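Lipoxygenase (Cyanothece sp., PDB 5EK8) probably adds molecular oxygen to polyunsaturated fatty acids as a non-heme iron 9R-lipoxygenase carrying a PLAT domain. Local coordinates at residues A[111-123]-A[134-148]. Sequence-based numbering, arbitrary orientation.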
loop_
_atom_site.group_PDB
_atom_site.type_symbol
_atom_site.label_atom_id
_atom_site.label_comp_id
_atom_site.label_asym_id
_atom_site.label_seq_id
_atom_site.Cartn_x
_atom_site.Cartn_y
_atom_site.Cartn_z
ATOM N N ASP A 111 -48.620 7.037 15.071
ATOM C CA ASP A 111 -48.919 8.284 15.758
ATOM C C ASP A 111 -47.655 9.008 16.193
ATOM O O ASP A 111 -47.651 10.232 16.334
ATOM C CB ASP A 111 -49.802 8.013 16.974
ATOM C CG ASP A 111 -50.986 7.123 16.646
ATOM O OD1 ASP A 111 -51.567 7.271 15.548
ATOM O OD2 ASP A 111 -51.333 6.268 17.487
ATOM N N ALA A 112 -46.589 8.243 16.414
ATOM C CA ALA A 112 -45.322 8.803 16.864
ATOM C C ALA A 112 -44.151 7.992 16.330
ATOM O O ALA A 112 -44.190 6.763 16.329
ATOM C CB ALA A 112 -45.275 8.862 18.385
ATOM N N PRO A 113 -43.101 8.682 15.868
ATOM C CA PRO A 113 -41.915 7.990 15.356
ATOM C C PRO A 113 -41.123 7.219 16.420
ATOM O O PRO A 113 -41.017 7.658 17.566
ATOM C CB PRO A 113 -41.070 9.127 14.766
ATOM C CG PRO A 113 -41.594 10.378 15.393
ATOM C CD PRO A 113 -43.044 10.136 15.634
ATOM N N ASP A 114 -40.598 6.063 16.023
ATOM C CA ASP A 114 -39.636 5.310 16.821
ATOM C C ASP A 114 -38.257 5.546 16.223
ATOM O O ASP A 114 -37.901 4.953 15.205
ATOM C CB ASP A 114 -39.979 3.818 16.844
ATOM C CG ASP A 114 -41.374 3.549 17.384
ATOM O OD1 ASP A 114 -41.853 4.352 18.214
ATOM O OD2 ASP A 114 -41.991 2.539 16.977
ATOM N N LEU A 115 -37.482 6.414 16.865
ATOM C CA LEU A 115 -36.316 7.022 16.228
ATOM C C LEU A 115 -35.136 6.091 15.976
ATOM O O LEU A 115 -34.920 5.108 16.685
ATOM C CB LEU A 115 -35.847 8.219 17.054
ATOM C CG LEU A 115 -36.792 9.419 16.981
ATOM C CD1 LEU A 115 -36.240 10.597 17.762
ATOM C CD2 LEU A 115 -37.054 9.806 15.531
ATOM N N GLU A 116 -34.387 6.436 14.934
ATOM C CA GLU A 116 -33.197 5.725 14.499
ATOM C C GLU A 116 -32.264 6.730 13.840
ATOM O O GLU A 116 -32.657 7.437 12.915
ATOM C CB GLU A 116 -33.550 4.598 13.526
ATOM C CG GLU A 116 -32.403 4.176 12.619
ATOM C CD GLU A 116 -32.788 3.057 11.656
ATOM O OE1 GLU A 116 -32.764 3.284 10.427
ATOM O OE2 GLU A 116 -33.111 1.945 12.131
ATOM N N LEU A 117 -31.034 6.807 14.328
ATOM C CA LEU A 117 -30.077 7.775 13.814
ATOM C C LEU A 117 -29.050 7.115 12.904
ATOM O O LEU A 117 -28.402 6.146 13.288
ATOM C CB LEU A 117 -29.372 8.483 14.969
ATOM C CG LEU A 117 -28.650 9.781 14.617
ATOM C CD1 LEU A 117 -29.655 10.850 14.206
ATOM C CD2 LEU A 117 -27.799 10.242 15.795
ATOM N N ARG A 118 -28.900 7.639 11.694
ATOM C CA ARG A 118 -27.942 7.081 10.752
ATOM C C ARG A 118 -26.747 8.000 10.540
ATOM O O ARG A 118 -26.901 9.182 10.225
ATOM C CB ARG A 118 -28.611 6.789 9.409
ATOM C CG ARG A 118 -29.769 5.817 9.496
ATOM C CD ARG A 118 -30.155 5.289 8.126
ATOM N NE ARG A 118 -31.407 4.541 8.169
ATOM C CZ ARG A 118 -32.020 4.048 7.098
ATOM N NH1 ARG A 118 -31.492 4.217 5.891
ATOM N NH2 ARG A 118 -33.160 3.384 7.234
ATOM N N VAL A 119 -25.558 7.440 10.729
ATOM C CA VAL A 119 -24.319 8.107 10.379
ATOM C C VAL A 119 -24.025 7.790 8.922
ATOM O O VAL A 119 -23.931 6.612 8.537
ATOM C CB VAL A 119 -23.138 7.660 11.273
ATOM C CG1 VAL A 119 -21.895 8.479 10.956
ATOM C CG2 VAL A 119 -23.501 7.790 12.754
ATOM N N ILE A 120 -23.878 8.855 8.134
ATOM C CA ILE A 120 -23.777 8.775 6.684
ATOM C C ILE A 120 -22.389 9.141 6.148
ATOM O O ILE A 120 -21.857 10.217 6.424
ATOM C CB ILE A 120 -24.825 9.695 6.012
ATOM C CG1 ILE A 120 -26.227 9.360 6.519
ATOM C CG2 ILE A 120 -24.767 9.573 4.493
ATOM C CD1 ILE A 120 -26.644 7.936 6.241
ATOM N N ASP A 121 -21.828 8.221 5.370
ATOM C CA ASP A 121 -20.563 8.404 4.668
ATOM C C ASP A 121 -20.847 8.937 3.268
ATOM O O ASP A 121 -22.002 8.936 2.843
ATOM C CB ASP A 121 -19.822 7.069 4.588
ATOM C CG ASP A 121 -18.328 7.218 4.671
ATOM O OD1 ASP A 121 -17.794 8.200 4.114
ATOM O OD2 ASP A 121 -17.687 6.339 5.288
ATOM N N ASN A 122 -19.818 9.381 2.549
ATOM C CA ASN A 122 -19.975 9.658 1.117
ATOM C C ASN A 122 -18.665 9.834 0.347
ATOM O O ASN A 122 -17.685 10.364 0.865
ATOM C CB ASN A 122 -20.861 10.895 0.896
ATOM C CG ASN A 122 -20.149 12.191 1.192
ATOM O OD1 ASN A 122 -19.484 12.762 0.326
ATOM N ND2 ASN A 122 -20.298 12.680 2.415
ATOM N N ARG A 123 -18.669 9.370 -0.900
ATOM C CA ARG A 123 -17.565 9.575 -1.825
ATOM C C ARG A 123 -17.917 10.678 -2.819
ATOM O O ARG A 123 -19.081 10.847 -3.186
ATOM C CB ARG A 123 -17.243 8.281 -2.568
ATOM C CG ARG A 123 -17.089 7.076 -1.668
ATOM C CD ARG A 123 -16.782 5.816 -2.468
ATOM N NE ARG A 123 -16.361 4.721 -1.598
ATOM C CZ ARG A 123 -16.063 3.494 -2.015
ATOM N NH1 ARG A 123 -15.690 2.572 -1.139
ATOM N NH2 ARG A 123 -16.138 3.187 -3.304
ATOM N N TYR A 134 -21.945 13.791 -5.055
ATOM C CA TYR A 134 -21.891 13.209 -3.719
ATOM C C TYR A 134 -22.729 11.935 -3.620
ATOM O O TYR A 134 -23.943 11.954 -3.813
ATOM C CB TYR A 134 -22.353 14.234 -2.678
ATOM C CG TYR A 134 -21.388 15.385 -2.483
ATOM C CD1 TYR A 134 -20.351 15.296 -1.561
ATOM C CD2 TYR A 134 -21.509 16.556 -3.222
ATOM C CE1 TYR A 134 -19.463 16.341 -1.375
ATOM C CE2 TYR A 134 -20.624 17.610 -3.046
ATOM C CZ TYR A 134 -19.602 17.498 -2.119
ATOM O OH TYR A 134 -18.713 18.537 -1.932
ATOM N N THR A 135 -22.064 10.829 -3.310
ATOM C CA THR A 135 -22.723 9.533 -3.244
ATOM C C THR A 135 -22.678 8.965 -1.832
ATOM O O THR A 135 -21.619 8.567 -1.353
ATOM C CB THR A 135 -22.069 8.537 -4.203
ATOM O OG1 THR A 135 -21.781 9.193 -5.445
ATOM C CG2 THR A 135 -22.985 7.351 -4.439
ATOM N N ASN A 136 -23.835 8.917 -1.178
ATOM C CA ASN A 136 -23.909 8.537 0.232
ATOM C C ASN A 136 -23.747 7.042 0.480
ATOM O O ASN A 136 -23.882 6.224 -0.432
ATOM C CB ASN A 136 -25.234 8.998 0.844
ATOM C CG ASN A 136 -25.392 10.507 0.836
ATOM O OD1 ASN A 136 -24.434 11.240 0.584
ATOM N ND2 ASN A 136 -26.606 10.979 1.128
ATOM N N ARG A 137 -23.462 6.710 1.734
ATOM C CA ARG A 137 -23.300 5.337 2.197
ATOM C C ARG A 137 -23.566 5.310 3.699
ATOM O O ARG A 137 -23.117 6.198 4.427
ATOM C CB ARG A 137 -21.895 4.813 1.885
ATOM C CG ARG A 137 -21.474 3.606 2.712
ATOM C CD ARG A 137 -19.962 3.589 2.946
ATOM N NE ARG A 137 -19.588 2.593 3.949
ATOM C CZ ARG A 137 -19.266 2.874 5.208
ATOM N NH1 ARG A 137 -19.243 4.128 5.633
ATOM N NH2 ARG A 137 -18.954 1.895 6.044
ATOM N N ILE A 138 -24.299 4.307 4.167
ATOM C CA ILE A 138 -24.647 4.238 5.583
ATOM C C ILE A 138 -23.472 3.737 6.418
ATOM O O ILE A 138 -23.075 2.574 6.329
ATOM C CB ILE A 138 -25.870 3.342 5.819
ATOM C CG1 ILE A 138 -27.115 4.004 5.228
ATOM C CG2 ILE A 138 -26.060 3.072 7.312
ATOM C CD1 ILE A 138 -28.374 3.189 5.385
ATOM N N ALA A 139 -22.918 4.634 7.230
ATOM C CA ALA A 139 -21.729 4.328 8.016
ATOM C C ALA A 139 -22.075 3.647 9.341
ATOM O O ALA A 139 -21.370 2.734 9.770
ATOM C CB ALA A 139 -20.926 5.591 8.264
ATOM N N TYR A 140 -23.156 4.074 9.985
ATOM C CA TYR A 140 -23.530 3.448 11.258
ATOM C C TYR A 140 -24.996 3.684 11.601
ATOM O O TYR A 140 -25.612 4.614 11.096
ATOM C CB TYR A 140 -22.635 3.972 12.389
ATOM C CG TYR A 140 -22.629 3.122 13.646
ATOM C CD1 TYR A 140 -22.055 1.854 13.653
ATOM C CD2 TYR A 140 -23.172 3.601 14.836
ATOM C CE1 TYR A 140 -22.035 1.080 14.808
ATOM C CE2 TYR A 140 -23.155 2.837 15.994
ATOM C CZ TYR A 140 -22.589 1.579 15.973
ATOM O OH TYR A 140 -22.580 0.826 17.125
ATOM N N ILE A 141 -25.563 2.836 12.453
ATOM C CA ILE A 141 -26.943 3.037 12.894
ATOM C C ILE A 141 -27.087 2.922 14.411
ATOM O O ILE A 141 -26.668 1.937 15.017
ATOM C CB ILE A 141 -27.913 2.037 12.229
ATOM C CG1 ILE A 141 -27.842 2.132 10.705
ATOM C CG2 ILE A 141 -29.335 2.299 12.682
ATOM C CD1 ILE A 141 -28.689 1.101 10.000
ATOM N N ILE A 142 -27.684 3.944 15.013
ATOM C CA ILE A 142 -27.952 3.955 16.442
ATOM C C ILE A 142 -29.450 3.926 16.705
ATOM O O ILE A 142 -30.202 4.690 16.104
ATOM C CB ILE A 142 -27.356 5.195 17.109
ATOM C CG1 ILE A 142 -25.863 5.300 16.788
ATOM C CG2 ILE A 142 -27.603 5.151 18.600
ATOM C CD1 ILE A 142 -25.234 6.602 17.220
ATOM N N LYS A 143 -29.888 3.048 17.600
ATOM C CA LYS A 143 -31.308 2.966 17.924
ATOM C C LYS A 143 -31.679 3.985 18.997
ATOM O O LYS A 143 -31.022 4.079 20.034
ATOM C CB LYS A 143 -31.679 1.550 18.368
ATOM C CG LYS A 143 -31.628 0.540 17.233
ATOM C CD LYS A 143 -31.572 -0.893 17.732
ATOM C CE LYS A 143 -31.400 -1.859 16.569
ATOM N NZ LYS A 143 -31.100 -3.238 17.033
ATOM N N GLY A 144 -32.728 4.758 18.728
ATOM C CA GLY A 144 -33.193 5.776 19.650
ATOM C C GLY A 144 -34.518 5.408 20.290
ATOM O O GLY A 144 -35.012 4.290 20.124
ATOM N N GLY A 145 -35.099 6.357 21.017
ATOM C CA GLY A 145 -36.322 6.123 21.766
ATOM C C GLY A 145 -37.534 5.791 20.918
ATOM O O GLY A 145 -37.607 6.148 19.741
ATOM N N ASP A 146 -38.491 5.099 21.527
ATOM C CA ASP A 146 -39.734 4.744 20.854
ATOM C C ASP A 146 -40.862 5.657 21.316
ATOM O O ASP A 146 -40.800 6.220 22.411
ATOM C CB ASP A 146 -40.093 3.282 21.121
ATOM C CG ASP A 146 -38.907 2.356 20.958
ATOM O OD1 ASP A 146 -38.858 1.323 21.659
ATOM O OD2 ASP A 146 -38.023 2.663 20.132
ATOM N N ASN A 147 -41.886 5.796 20.475
ATOM C CA ASN A 147 -43.043 6.635 20.779
ATOM C C ASN A 147 -42.649 8.066 21.129
ATOM O O ASN A 147 -43.235 8.679 22.023
ATOM C CB ASN A 147 -43.856 6.030 21.929
ATOM C CG ASN A 147 -45.350 6.102 21.687
ATOM O OD1 ASN A 147 -45.821 5.851 20.578
ATOM N ND2 ASN A 147 -46.103 6.447 22.726
ATOM N N VAL A 148 -41.648 8.589 20.425
ATOM C CA VAL A 148 -41.146 9.932 20.691
ATOM C C VAL A 148 -42.214 10.985 20.425
ATOM O O VAL A 148 -42.585 11.236 19.278
ATOM C CB VAL A 148 -39.901 10.248 19.845
ATOM C CG1 VAL A 148 -39.473 11.698 20.043
ATOM C CG2 VAL A 148 -38.769 9.295 20.203
#
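Val119 lies against the bulge that Ala139 and Tyr140 make in the facing strand. Its carbonyl O accepts hydrogen bonds from both amides, Ala139 N at 2.6 Å and Tyr140 N at 3.0 Å, and the extra residue shifts the register by one. With CG1 anti to the backbone N (chi1 -175°), Val119 brings that methyl to Ala139 CB, while CG2 rests on Tyr140 CB at 3.9 Å.

At the open end of the hairpin, Leu115 passes its CD1 across Val148 at about a right angle, meeting CG2 at 3.7 Å; Tyr102 of strand 97-102 touches both side chains. Beside this pair, Asp114 OD1 takes an almost straight hydrogen bond from Asn147 N (2.7 Å, 174°), which fastens the segment following strand 132-143 to Asp114.

On the other side of the bulge, Asp121 and Arg137 run side by side, and OD2 forms a salt bridge with NH1 at 2.7 Å, the carboxylate and guanidinium planes turned 74° apart. The opposite face carries Glu116, whose CG packs on Ile141 CG2 (3.6 Å) and whose OE1 is gripped side-on by Arg118 NE and NH2. Replacing Glu116 with an alanine would probably leave the Arg118 guanidinium without its carboxylate mate and Ile141 CG2 without the chain that packs on it. Arg118 also reaches Ile138 CD1 through NH1 and makes a cation-pi contact with Trp76.

The pairing is an antiparallel beta hairpin with a classic bulge, in which strand 132-143 forms the outer edge of a four-stranded sheet, consistent with the PLAT beta-sandwich of lipoxygenases and remote from the iron site.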